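PDB 6Y0R: chitooligosaccharide oxidase from Gibberella zeae, which oxidises the C1 hydroxyl of chitooligosaccharides to the lactone, passing the electrons through a covalently bound FAD to molecular oxygen and releasing hydrogen peroxide. Local coordinates for residues Ser368-Trp373 with Phe422-Gly427; His94-Leu99 with Phe339-Leu344. All coordinates share one frame; numbering follows the deposited sequence.

Contact 1: Ser368-Trp373 with Phe422-Gly427; sequences SSHSWW and FNLIKG
L424 turns its CG away from its own amide nitrogen (chi1 170°) and reaches out from the helix, while W372 holds its indole between its own N and carbonyl carbon (chi1 65°); the two side chains meet at about a right angle. A single methyl group does nearly all the touching. L424 CD2 lies 3.6 Å from S368 OG and 3.6 Å from H370 CB, and W372 CD1 is 3.9 Å from the same methyl, which approaches the indole obliquely. No hydrogen bond crosses the interface; the polar groups are bonded within segment 368-373 and to its surroundings. S368 OG accepts from H370 N at 3.1 Å, an ST turn that fixes the hydroxyl beside the leucine, and the buried indole NE1 of W372 donates to the carbonyl of G365. K273 reaches the carbonyl oxygens of S368 and H370 through its ammonium group. The contact is mainly van der Waals packing of one leucine methyl at the start of strand 371-378, where the chain leaves helix 351-367; helix 420-433 packs against the seven-stranded antiparallel sheet here, and I425 extends its packing onto strands 403-411 and 338-346.

Contact 2: His94-Leu99 with Phe339-Leu344; sequences HSYTSL and FYASSL. With FAD (flavin-adenine dinucleotide), chain B.
Residues Y96 and A341 bring the backbones nearest, with CA atoms 7.2 Å apart, where a type I turn from S95 to S98 faces the extended strand 338-346. The side chains of Y96 and F339 bridge this separation at about a right angle in a T-shaped stack: the edge of F339 is directed at one face of Y96, the ring centroids lie 5.1 Å apart and the planes stand at 88°. F339 CZ comes to 3.7 Å from Y96 CD1, while F339 CE2 sits over the face, offset toward the rim. The methyl of A341 approaches the tyrosine ring obliquely, its CB 3.6 Å from Y96 CD2. A chi1 of -71° turns the Y96 ring toward the strand, one face to F339, and a hydrogen bond from Q406 holds the phenol oxygen. This loop belongs to the PCMH-type FAD-binding domain, and the strand is an outer strand of the seven-stranded sheet, so the aromatic pair joins the two beside the flavin. The ring of Y96 also meets the isoalloxazine, CE1 lying 3.7 Å from FAD C9. H94 ND1 is bonded covalently to FAD C8M at 1.5 Å, forming the histidyl half of the bicovalent linkage; C154 probably makes the other attachment. The imidazole NE2 of H94 is hydrogen-bonded to Y333. Backbone amides hold the pyrophosphate: H94 N donates to FAD O2P at 3.0 Å and S95 N to FAD O1A. S95 OG, in turn, accepts from L99 N at 3.0 Å and weakly from T97 N, bracing the turn from within. N54 ND2 hydrogen-bonds to both Y96 O and F339 O, a polar bridge between loop and strand that accompanies the stacked rings.

From the N terminus, the chain first passes the flavin-bearing loop 94-99 and, 240 residues on, returns to it with strand 338-346, closing contact 2. It then runs through helix 351-367 to strand 371-378, where contact 1 opens; the shorter loop, which includes strand 403-411, closes at helix 420-433. The two contacts therefore follow in series, neither enclosing nor crossing the other. Their centres are 14 Å apart and they touch: I425 CG2 lies 3.6 Å from Y340 CE2, and F422 also packs on Y340. Contact 2 joins the FAD-binding domain to the seven-stranded sheet, and contact 1 ties that sheet to helix 420-433.

Contact 1: Ser368-Trp373 with Phe422-Gly427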
ATOM      1  N   SER A 368      -3.830  27.151  -5.792  1.00 31.37           N
ATOM      2  CA  SER A 368      -4.763  26.118  -6.318  1.00 28.36           C
ATOM      3  C   SER A 368      -6.060  26.126  -5.513  1.00 26.76           C
ATOM      4  O   SER A 368      -6.002  26.240  -4.279  1.00 30.22           O
ATOM      5  CB  SER A 368      -4.132  24.733  -6.280  1.00 26.37           C
ATOM      6  OG  SER A 368      -5.025  23.778  -6.812  1.00 27.13           O
ATOM      7  N   SER A 369      -7.215  25.983  -6.173  1.00 27.79           N
ATOM      8  CA  SER A 369      -8.509  25.801  -5.475  1.00 28.97           C
ATOM      9  C   SER A 369      -8.638  24.361  -4.968  1.00 26.99           C
ATOM     10  O   SER A 369      -9.549  24.083  -4.160  1.00 28.56           O
ATOM     11  CB  SER A 369      -9.655  26.131  -6.391  1.00 29.55           C
ATOM     12  OG  SER A 369      -9.497  25.421  -7.603  1.00 32.68           O
ATOM     13  N   HIS A 370      -7.744  23.473  -5.404  1.00 25.23           N
ATOM     14  CA  HIS A 370      -7.850  22.024  -5.083  1.00 26.51           C
ATOM     15  C   HIS A 370      -7.479  21.760  -3.628  1.00 26.53           C
ATOM     16  O   HIS A 370      -6.551  22.428  -3.165  1.00 26.90           O
ATOM     17  CB  HIS A 370      -6.949  21.239  -6.001  1.00 26.15           C
ATOM     18  CG  HIS A 370      -7.489  21.135  -7.381  1.00 30.00           C
ATOM     19  ND1 HIS A 370      -7.847  22.248  -8.122  1.00 38.97           N
ATOM     20  CD2 HIS A 370      -7.683  20.075  -8.181  1.00 30.36           C
ATOM     21  CE1 HIS A 370      -8.249  21.866  -9.313  1.00 32.70           C
ATOM     22  NE2 HIS A 370      -8.145  20.547  -9.380  1.00 36.66           N
ATOM     23  N   SER A 371      -8.144  20.810  -2.963  1.00 27.44           N
ATOM     24  CA  SER A 371      -7.771  20.347  -1.601  1.00 27.41           C
ATOM     25  C   SER A 371      -6.724  19.231  -1.768  1.00 26.64           C
ATOM     26  O   SER A 371      -7.078  18.042  -1.822  1.00 27.92           O
ATOM     27  CB  SER A 371      -8.933  19.960  -0.738  1.00 37.00           C
ATOM     28  OG  SER A 371      -9.823  19.129  -1.428  1.00 46.23           O
ATOM     29  N   TRP A 372      -5.525  19.650  -2.090  1.00 23.21           N
ATOM     30  CA  TRP A 372      -4.402  18.711  -2.329  1.00 20.40           C
ATOM     31  C   TRP A 372      -3.612  18.528  -1.032  1.00 20.65           C
ATOM     32  O   TRP A 372      -3.661  19.374  -0.152  1.00 20.65           O
ATOM     33  CB  TRP A 372      -3.526  19.192  -3.476  1.00 20.80           C
ATOM     34  CG  TRP A 372      -2.830  20.479  -3.198  1.00 21.78           C
ATOM     35  CD1 TRP A 372      -3.264  21.732  -3.522  1.00 22.96           C
ATOM     36  CD2 TRP A 372      -1.566  20.657  -2.535  1.00 21.19           C
ATOM     37  NE1 TRP A 372      -2.383  22.675  -3.055  1.00 24.58           N
ATOM     38  CE2 TRP A 372      -1.325  22.040  -2.455  1.00 23.58           C
ATOM     39  CE3 TRP A 372      -0.646  19.790  -1.944  1.00 21.62           C
ATOM     40  CZ2 TRP A 372      -0.184  22.572  -1.855  1.00 24.55           C
ATOM     41  CZ3 TRP A 372       0.485  20.316  -1.360  1.00 23.05           C
ATOM     42  CH2 TRP A 372       0.703  21.684  -1.287  1.00 24.00           C
ATOM     43  N   TRP A 373      -2.905  17.409  -0.899  1.00 19.18           N
ATOM     44  CA  TRP A 373      -1.922  17.276   0.211  1.00 17.58           C
ATOM     45  C   TRP A 373      -0.859  16.287  -0.238  1.00 16.91           C
ATOM     46  O   TRP A 373      -1.062  15.563  -1.233  1.00 16.90           O
ATOM     47  CB  TRP A 373      -2.524  16.823   1.538  1.00 17.44           C
ATOM     48  CG  TRP A 373      -3.344  15.579   1.494  1.00 18.34           C
ATOM     49  CD1 TRP A 373      -4.694  15.512   1.355  1.00 22.80           C
ATOM     50  CD2 TRP A 373      -2.890  14.216   1.631  1.00 18.81           C
ATOM     51  NE1 TRP A 373      -5.114  14.213   1.389  1.00 21.08           N
ATOM     52  CE2 TRP A 373      -4.025  13.392   1.540  1.00 19.54           C
ATOM     53  CE3 TRP A 373      -1.639  13.613   1.708  1.00 21.27           C
ATOM     54  CZ2 TRP A 373      -3.965  12.002   1.627  1.00 21.67           C
ATOM     55  CZ3 TRP A 373      -1.564  12.230   1.754  1.00 21.17           C
ATOM     56  CH2 TRP A 373      -2.717  11.436   1.692  1.00 20.89           C
ATOM     57  N   PHE A 422      -5.221  16.433 -12.495  1.00 25.19           N
ATOM     58  CA  PHE A 422      -4.117  15.616 -13.034  1.00 23.61           C
ATOM     59  C   PHE A 422      -2.877  16.474 -13.211  1.00 23.76           C
ATOM     60  O   PHE A 422      -1.757  15.995 -12.916  1.00 23.53           O
ATOM     61  CB  PHE A 422      -4.513  14.951 -14.361  1.00 23.05           C
ATOM     62  CG  PHE A 422      -5.720  14.052 -14.289  1.00 23.29           C
ATOM     63  CD1 PHE A 422      -5.839  13.083 -13.306  1.00 22.91           C
ATOM     64  CD2 PHE A 422      -6.725  14.106 -15.254  1.00 25.46           C
ATOM     65  CE1 PHE A 422      -6.922  12.231 -13.247  1.00 23.42           C
ATOM     66  CE2 PHE A 422      -7.783  13.215 -15.227  1.00 24.07           C
ATOM     67  CZ  PHE A 422      -7.916  12.306 -14.205  1.00 23.99           C
ATOM     68  N   ASN A 423      -3.022  17.686 -13.786  1.00 24.44           N
ATOM     69  CA  ASN A 423      -1.831  18.516 -14.083  1.00 26.91           C
ATOM     70  C   ASN A 423      -1.256  19.074 -12.768  1.00 20.98           C
ATOM     71  O   ASN A 423      -0.035  19.211 -12.682  1.00 22.40           O
ATOM     72  CB  ASN A 423      -2.107  19.649 -15.074  1.00 30.69           C
ATOM     73  CG  ASN A 423      -0.887  19.934 -15.933  1.00 41.71           C
ATOM     74  OD1 ASN A 423      -0.390  19.043 -16.625  1.00 53.05           O
ATOM     75  ND2 ASN A 423      -0.393  21.161 -15.903  1.00 47.81           N
ATOM     76  N   LEU A 424      -2.092  19.349 -11.786  1.00 22.60           N
ATOM     77  CA  LEU A 424      -1.620  19.874 -10.481  1.00 22.07           C
ATOM     78  C   LEU A 424      -0.707  18.801  -9.878  1.00 22.71           C
ATOM     79  O   LEU A 424       0.427  19.122  -9.428  1.00 22.23           O
ATOM     80  CB  LEU A 424      -2.807  20.098  -9.552  1.00 22.57           C
ATOM     81  CG  LEU A 424      -2.446  20.407  -8.095  1.00 24.78           C
ATOM     82  CD1 LEU A 424      -1.653  21.683  -8.000  1.00 25.71           C
ATOM     83  CD2 LEU A 424      -3.690  20.474  -7.230  1.00 25.95           C
ATOM     84  N   ILE A 425      -1.210  17.563  -9.815  1.00 20.77           N
ATOM     85  CA  ILE A 425      -0.439  16.475  -9.128  1.00 21.91           C
ATOM     86  C   ILE A 425       0.812  16.121  -9.939  1.00 22.09           C
ATOM     87  O   ILE A 425       1.898  15.852  -9.340  1.00 21.61           O
ATOM     88  CB  ILE A 425      -1.367  15.278  -8.877  1.00 20.06           C
ATOM     89  CG1 ILE A 425      -2.439  15.586  -7.834  1.00 22.90           C
ATOM     90  CG2 ILE A 425      -0.591  14.017  -8.492  1.00 20.40           C
ATOM     91  CD1 ILE A 425      -1.901  15.959  -6.482  1.00 23.61           C
ATOM     92  N   LYS A 426       0.709  16.036 -11.264  1.00 20.62           N
ATOM     93  CA  LYS A 426       1.888  15.820 -12.122  1.00 22.08           C
ATOM     94  C   LYS A 426       2.932  16.907 -11.850  1.00 21.29           C
ATOM     95  O   LYS A 426       4.124  16.618 -11.784  1.00 20.53           O
ATOM     96  CB  LYS A 426       1.488  15.817 -13.593  1.00 24.41           C
ATOM     97  CG  LYS A 426       2.634  15.499 -14.535  1.00 30.68           C
ATOM     98  CD  LYS A 426       2.200  15.283 -15.972  1.00 35.74           C
ATOM     99  CE  LYS A 426       1.470  16.483 -16.534  1.00 45.78           C
ATOM    100  NZ  LYS A 426       2.352  17.370 -17.331  1.00 53.20           N
ATOM    101  N   GLY A 427       2.494  18.155 -11.725  1.00 22.42           N
ATOM    102  CA  GLY A 427       3.434  19.275 -11.538  1.00 20.55           C
ATOM    103  C   GLY A 427       4.115  19.170 -10.175  1.00 20.67           C
ATOM    104  O   GLY A 427       5.345  19.373 -10.128  1.00 21.17           O
TER

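Contact 2: His94-Leu99 with Phe339-Leu344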
ATOM      1  N   HIS A  94      -9.234  -1.220  -1.335  1.00 15.01           N
ATOM      2  CA  HIS A  94      -8.676   0.150  -1.166  1.00 14.54           C
ATOM      3  C   HIS A  94      -7.834   0.603  -2.359  1.00 14.71           C
ATOM      4  O   HIS A  94      -7.428   1.762  -2.330  1.00 15.19           O
ATOM      5  CB  HIS A  94      -7.902   0.300   0.158  1.00 15.45           C
ATOM      6  CG  HIS A  94      -8.748   0.883   1.226  1.00 17.30           C
ATOM      7  ND1 HIS A  94      -8.677   2.220   1.623  1.00 18.03           N
ATOM      8  CD2 HIS A  94      -9.720   0.290   1.975  1.00 17.74           C
ATOM      9  CE1 HIS A  94      -9.643   2.416   2.529  1.00 19.00           C
ATOM     10  NE2 HIS A  94     -10.282   1.246   2.757  1.00 17.46           N
ATOM     11  N   SER A  95      -7.713  -0.179  -3.440  1.00 14.16           N
ATOM     12  CA  SER A  95      -6.924   0.284  -4.604  1.00 14.83           C
ATOM     13  C   SER A  95      -7.322   1.704  -4.998  1.00 15.83           C
ATOM     14  O   SER A  95      -8.478   1.945  -5.336  1.00 16.17           O
ATOM     15  CB  SER A  95      -7.065  -0.597  -5.792  1.00 14.32           C
ATOM     16  OG  SER A  95      -6.245  -0.130  -6.848  1.00 15.29           O
ATOM     17  N   TYR A  96      -6.339   2.575  -5.116  1.00 15.26           N
ATOM     18  CA  TYR A  96      -6.595   3.969  -5.532  1.00 14.60           C
ATOM     19  C   TYR A  96      -7.130   4.048  -6.968  1.00 15.70           C
ATOM     20  O   TYR A  96      -7.725   5.098  -7.334  1.00 15.97           O
ATOM     21  CB  TYR A  96      -5.300   4.743  -5.432  1.00 15.94           C
ATOM     22  CG  TYR A  96      -4.794   5.044  -4.052  1.00 14.32           C
ATOM     23  CD1 TYR A  96      -5.415   4.627  -2.888  1.00 16.07           C
ATOM     24  CD2 TYR A  96      -3.711   5.894  -3.933  1.00 15.31           C
ATOM     25  CE1 TYR A  96      -4.963   5.015  -1.632  1.00 16.10           C
ATOM     26  CE2 TYR A  96      -3.231   6.259  -2.693  1.00 14.98           C
ATOM     27  CZ  TYR A  96      -3.875   5.859  -1.545  1.00 17.74           C
ATOM     28  OH  TYR A  96      -3.408   6.228  -0.288  1.00 19.45           O
ATOM     29  N   THR A  97      -6.896   3.008  -7.764  1.00 14.62           N
ATOM     30  CA  THR A  97      -7.289   2.981  -9.198  1.00 15.58           C
ATOM     31  C   THR A  97      -8.198   1.775  -9.463  1.00 16.67           C
ATOM     32  O   THR A  97      -8.414   1.423 -10.689  1.00 15.79           O
ATOM     33  CB  THR A  97      -6.038   3.095 -10.068  1.00 15.50           C
ATOM     34  OG1 THR A  97      -5.218   1.951  -9.829  1.00 15.35           O
ATOM     35  CG2 THR A  97      -5.313   4.407  -9.857  1.00 14.26           C
ATOM     36  N   SER A  98      -8.753   1.155  -8.408  1.00 15.63           N
ATOM     37  CA  SER A  98      -9.815   0.120  -8.525  1.00 17.47           C
ATOM     38  C   SER A  98      -9.256  -1.116  -9.222  1.00 17.20           C
ATOM     39  O   SER A  98     -10.002  -1.808  -9.985  1.00 17.19           O
ATOM     40  CB  SER A  98     -11.047   0.667  -9.229  1.00 16.83           C
ATOM     41  OG  SER A  98     -11.461   1.902  -8.637  1.00 17.16           O
ATOM     42  N   LEU A  99      -7.973  -1.423  -8.982  1.00 16.06           N
ATOM     43  CA  LEU A  99      -7.328  -2.603  -9.621  1.00 17.09           C
ATOM     44  C   LEU A  99      -7.876  -3.924  -9.086  1.00 18.17           C
ATOM     45  O   LEU A  99      -7.665  -4.952  -9.777  1.00 17.07           O
ATOM     46  CB  LEU A  99      -5.807  -2.503  -9.552  1.00 18.72           C
ATOM     47  CG  LEU A  99      -5.214  -1.250 -10.228  1.00 18.74           C
ATOM     48  CD1 LEU A  99      -3.705  -1.258 -10.209  1.00 20.96           C
ATOM     49  CD2 LEU A  99      -5.701  -1.090 -11.648  1.00 20.59           C
ATOM     50  N   PHE A 339     -11.068  10.822  -5.609  1.00 17.11           N
ATOM     51  CA  PHE A 339      -9.698  11.389  -5.610  1.00 17.71           C
ATOM     52  C   PHE A 339      -8.829  10.868  -6.741  1.00 17.95           C
ATOM     53  O   PHE A 339      -9.162   9.928  -7.461  1.00 18.46           O
ATOM     54  CB  PHE A 339      -9.067  11.089  -4.257  1.00 19.70           C
ATOM     55  CG  PHE A 339      -8.742   9.637  -4.065  1.00 18.30           C
ATOM     56  CD1 PHE A 339      -9.715   8.730  -3.701  1.00 19.47           C
ATOM     57  CD2 PHE A 339      -7.437   9.180  -4.210  1.00 18.58           C
ATOM     58  CE1 PHE A 339      -9.430   7.394  -3.456  1.00 19.29           C
ATOM     59  CE2 PHE A 339      -7.144   7.839  -3.939  1.00 18.98           C
ATOM     60  CZ  PHE A 339      -8.140   6.946  -3.609  1.00 18.87           C
ATOM     61  N   TYR A 340      -7.726  11.566  -6.913  1.00 17.32           N
ATOM     62  CA  TYR A 340      -6.594  11.172  -7.757  1.00 17.25           C
ATOM     63  C   TYR A 340      -5.330  11.249  -6.891  1.00 16.89           C
ATOM     64  O   TYR A 340      -5.241  12.055  -5.987  1.00 18.14           O
ATOM     65  CB  TYR A 340      -6.484  12.091  -8.963  1.00 17.04           C
ATOM     66  CG  TYR A 340      -5.251  11.867  -9.785  1.00 15.68           C
ATOM     67  CD1 TYR A 340      -4.980  10.636 -10.371  1.00 16.37           C
ATOM     68  CD2 TYR A 340      -4.297  12.865  -9.920  1.00 16.51           C
ATOM     69  CE1 TYR A 340      -3.827  10.417 -11.092  1.00 16.04           C
ATOM     70  CE2 TYR A 340      -3.157  12.674 -10.670  1.00 16.65           C
ATOM     71  CZ  TYR A 340      -2.892  11.432 -11.227  1.00 16.79           C
ATOM     72  OH  TYR A 340      -1.752  11.262 -11.955  1.00 18.43           O
ATOM     73  N   ALA A 341      -4.426  10.308  -7.104  1.00 15.57           N
ATOM     74  CA  ALA A 341      -3.172  10.228  -6.334  1.00 15.85           C
ATOM     75  C   ALA A 341      -2.043   9.840  -7.249  1.00 16.48           C
ATOM     76  O   ALA A 341      -2.231   9.300  -8.357  1.00 16.86           O
ATOM     77  CB  ALA A 341      -3.324   9.227  -5.213  1.00 17.26           C
ATOM     78  N   SER A 342      -0.839  10.087  -6.755  1.00 16.17           N
ATOM     79  CA  SER A 342       0.398   9.616  -7.410  1.00 16.11           C
ATOM     80  C   SER A 342       1.430   9.440  -6.300  1.00 14.91           C
ATOM     81  O   SER A 342       1.081   9.618  -5.141  1.00 16.22           O
ATOM     82  CB  SER A 342       0.878  10.616  -8.444  1.00 17.09           C
ATOM     83  OG  SER A 342       1.944  10.135  -9.205  1.00 18.07           O
ATOM     84  N   SER A 343       2.619   9.039  -6.681  1.00 15.49           N
ATOM     85  CA  SER A 343       3.685   8.758  -5.696  1.00 15.14           C
ATOM     86  C   SER A 343       5.032   8.981  -6.347  1.00 15.21           C
ATOM     87  O   SER A 343       5.144   9.071  -7.610  1.00 14.95           O
ATOM     88  CB  SER A 343       3.579   7.362  -5.090  1.00 16.04           C
ATOM     89  OG  SER A 343       3.751   6.331  -6.074  1.00 17.88           O
ATOM     90  N   LEU A 344       6.066   9.007  -5.510  1.00 16.33           N
ATOM     91  CA  LEU A 344       7.454   9.070  -5.987  1.00 16.62           C
ATOM     92  C   LEU A 344       8.329   8.328  -4.983  1.00 16.37           C
ATOM     93  O   LEU A 344       8.361   8.753  -3.834  1.00 16.55           O
ATOM     94  CB  LEU A 344       7.845  10.548  -6.113  1.00 16.66           C
ATOM     95  CG  LEU A 344       9.307  10.816  -6.452  1.00 17.57           C
ATOM     96  CD1 LEU A 344       9.673  10.173  -7.778  1.00 19.45           C
ATOM     97  CD2 LEU A 344       9.514  12.327  -6.467  1.00 20.15           C
TER
HETATM   98  PA  FAD B 501      -7.696  -4.226  -3.356  1.00 15.29           P
HETATM   99  O1A FAD B 501      -8.259  -3.143  -4.183  1.00 14.49           O
HETATM  100  O2A FAD B 501      -8.563  -5.322  -2.880  1.00 15.95           O
HETATM  101  O5B FAD B 501      -6.451  -4.895  -4.088  1.00 15.10           O
HETATM  102  C5B FAD B 501      -5.284  -4.151  -4.438  1.00 15.34           C
HETATM  103  C4B FAD B 501      -4.515  -4.897  -5.514  1.00 15.19           C
HETATM  104  O4B FAD B 501      -4.054  -6.166  -4.986  1.00 14.90           O
HETATM  105  C3B FAD B 501      -5.284  -5.281  -6.795  1.00 15.69           C
HETATM  106  O3B FAD B 501      -4.389  -5.403  -7.909  1.00 16.54           O
HETATM  107  C2B FAD B 501      -5.839  -6.653  -6.439  1.00 15.29           C
HETATM  108  O2B FAD B 501      -6.232  -7.446  -7.562  1.00 16.92           O
HETATM  109  C1B FAD B 501      -4.679  -7.239  -5.681  1.00 15.21           C
HETATM  110  N9A FAD B 501      -5.040  -8.264  -4.714  1.00 16.02           N
HETATM  111  C8A FAD B 501      -5.754  -8.070  -3.560  1.00 17.98           C
HETATM  112  N7A FAD B 501      -5.930  -9.195  -2.879  1.00 16.51           N
HETATM  113  C5A FAD B 501      -5.300 -10.169  -3.645  1.00 16.67           C
HETATM  114  C6A FAD B 501      -5.144 -11.557  -3.470  1.00 18.16           C
HETATM  115  N6A FAD B 501      -5.610 -12.185  -2.388  1.00 16.83           N
HETATM  116  N1A FAD B 501      -4.489 -12.263  -4.434  1.00 17.47           N
HETATM  117  C2A FAD B 501      -4.058 -11.581  -5.513  1.00 19.80           C
HETATM  118  N3A FAD B 501      -4.125 -10.272  -5.773  1.00 18.07           N
HETATM  119  C4A FAD B 501      -4.770  -9.608  -4.794  1.00 17.24           C
HETATM  120  N1  FAD B 501      -0.612   1.895   1.971  1.00 15.81           N
HETATM  121  C2  FAD B 501       0.484   1.848   2.743  1.00 16.63           C
HETATM  122  O2  FAD B 501       1.539   1.234   2.344  1.00 15.60           O
HETATM  123  N3  FAD B 501       0.463   2.427   3.980  1.00 16.96           N
HETATM  124  C4  FAD B 501      -0.641   3.085   4.499  1.00 18.66           C
HETATM  125  O4  FAD B 501      -0.601   3.579   5.639  1.00 19.77           O
HETATM  126  C4X FAD B 501      -1.814   3.139   3.710  1.00 19.26           C
HETATM  127  N5  FAD B 501      -2.913   3.714   4.203  1.00 20.21           N
HETATM  128  C5X FAD B 501      -4.071   3.627   3.461  1.00 18.99           C
HETATM  129  C6  FAD B 501      -5.275   4.163   3.993  1.00 18.63           C
HETATM  130  C7  FAD B 501      -6.454   4.115   3.269  1.00 17.73           C
HETATM  131  C7M FAD B 501      -7.730   4.714   3.829  1.00 18.86           C
HETATM  132  C8  FAD B 501      -6.476   3.451   1.973  1.00 16.24           C
HETATM  133  C8M FAD B 501      -7.747   3.248   1.172  1.00 17.24           C
HETATM  134  C9  FAD B 501      -5.262   2.965   1.446  1.00 18.27           C
HETATM  135  C9A FAD B 501      -4.063   3.049   2.167  1.00 17.85           C
HETATM  136  N10 FAD B 501      -2.871   2.518   1.644  1.00 17.13           N
HETATM  137  C10 FAD B 501      -1.703   2.512   2.416  1.00 17.39           C
HETATM  138  C1' FAD B 501      -2.807   1.936   0.301  1.00 16.50           C
HETATM  139  C2' FAD B 501      -3.032   0.423   0.339  1.00 16.12           C
HETATM  140  O2' FAD B 501      -1.862  -0.251   0.805  1.00 14.90           O
HETATM  141  C3' FAD B 501      -3.373  -0.029  -1.058  1.00 17.02           C
HETATM  142  O3' FAD B 501      -4.581   0.678  -1.421  1.00 15.69           O
HETATM  143  C4' FAD B 501      -3.563  -1.547  -1.091  1.00 18.13           C
HETATM  144  O4' FAD B 501      -3.270  -2.087  -2.392  1.00 19.36           O
HETATM  145  C5' FAD B 501      -4.975  -1.877  -0.698  1.00 15.21           C
HETATM  146  O5' FAD B 501      -5.144  -3.297  -0.524  1.00 15.69           O
HETATM  147  P   FAD B 501      -6.623  -3.864  -0.575  1.00 14.90           P
HETATM  148  O1P FAD B 501      -6.568  -5.331  -0.360  1.00 15.18           O
HETATM  149  O2P FAD B 501      -7.549  -3.078   0.278  1.00 15.29           O
HETATM  150  O3P FAD B 501      -7.040  -3.472  -2.092  1.00 15.28           O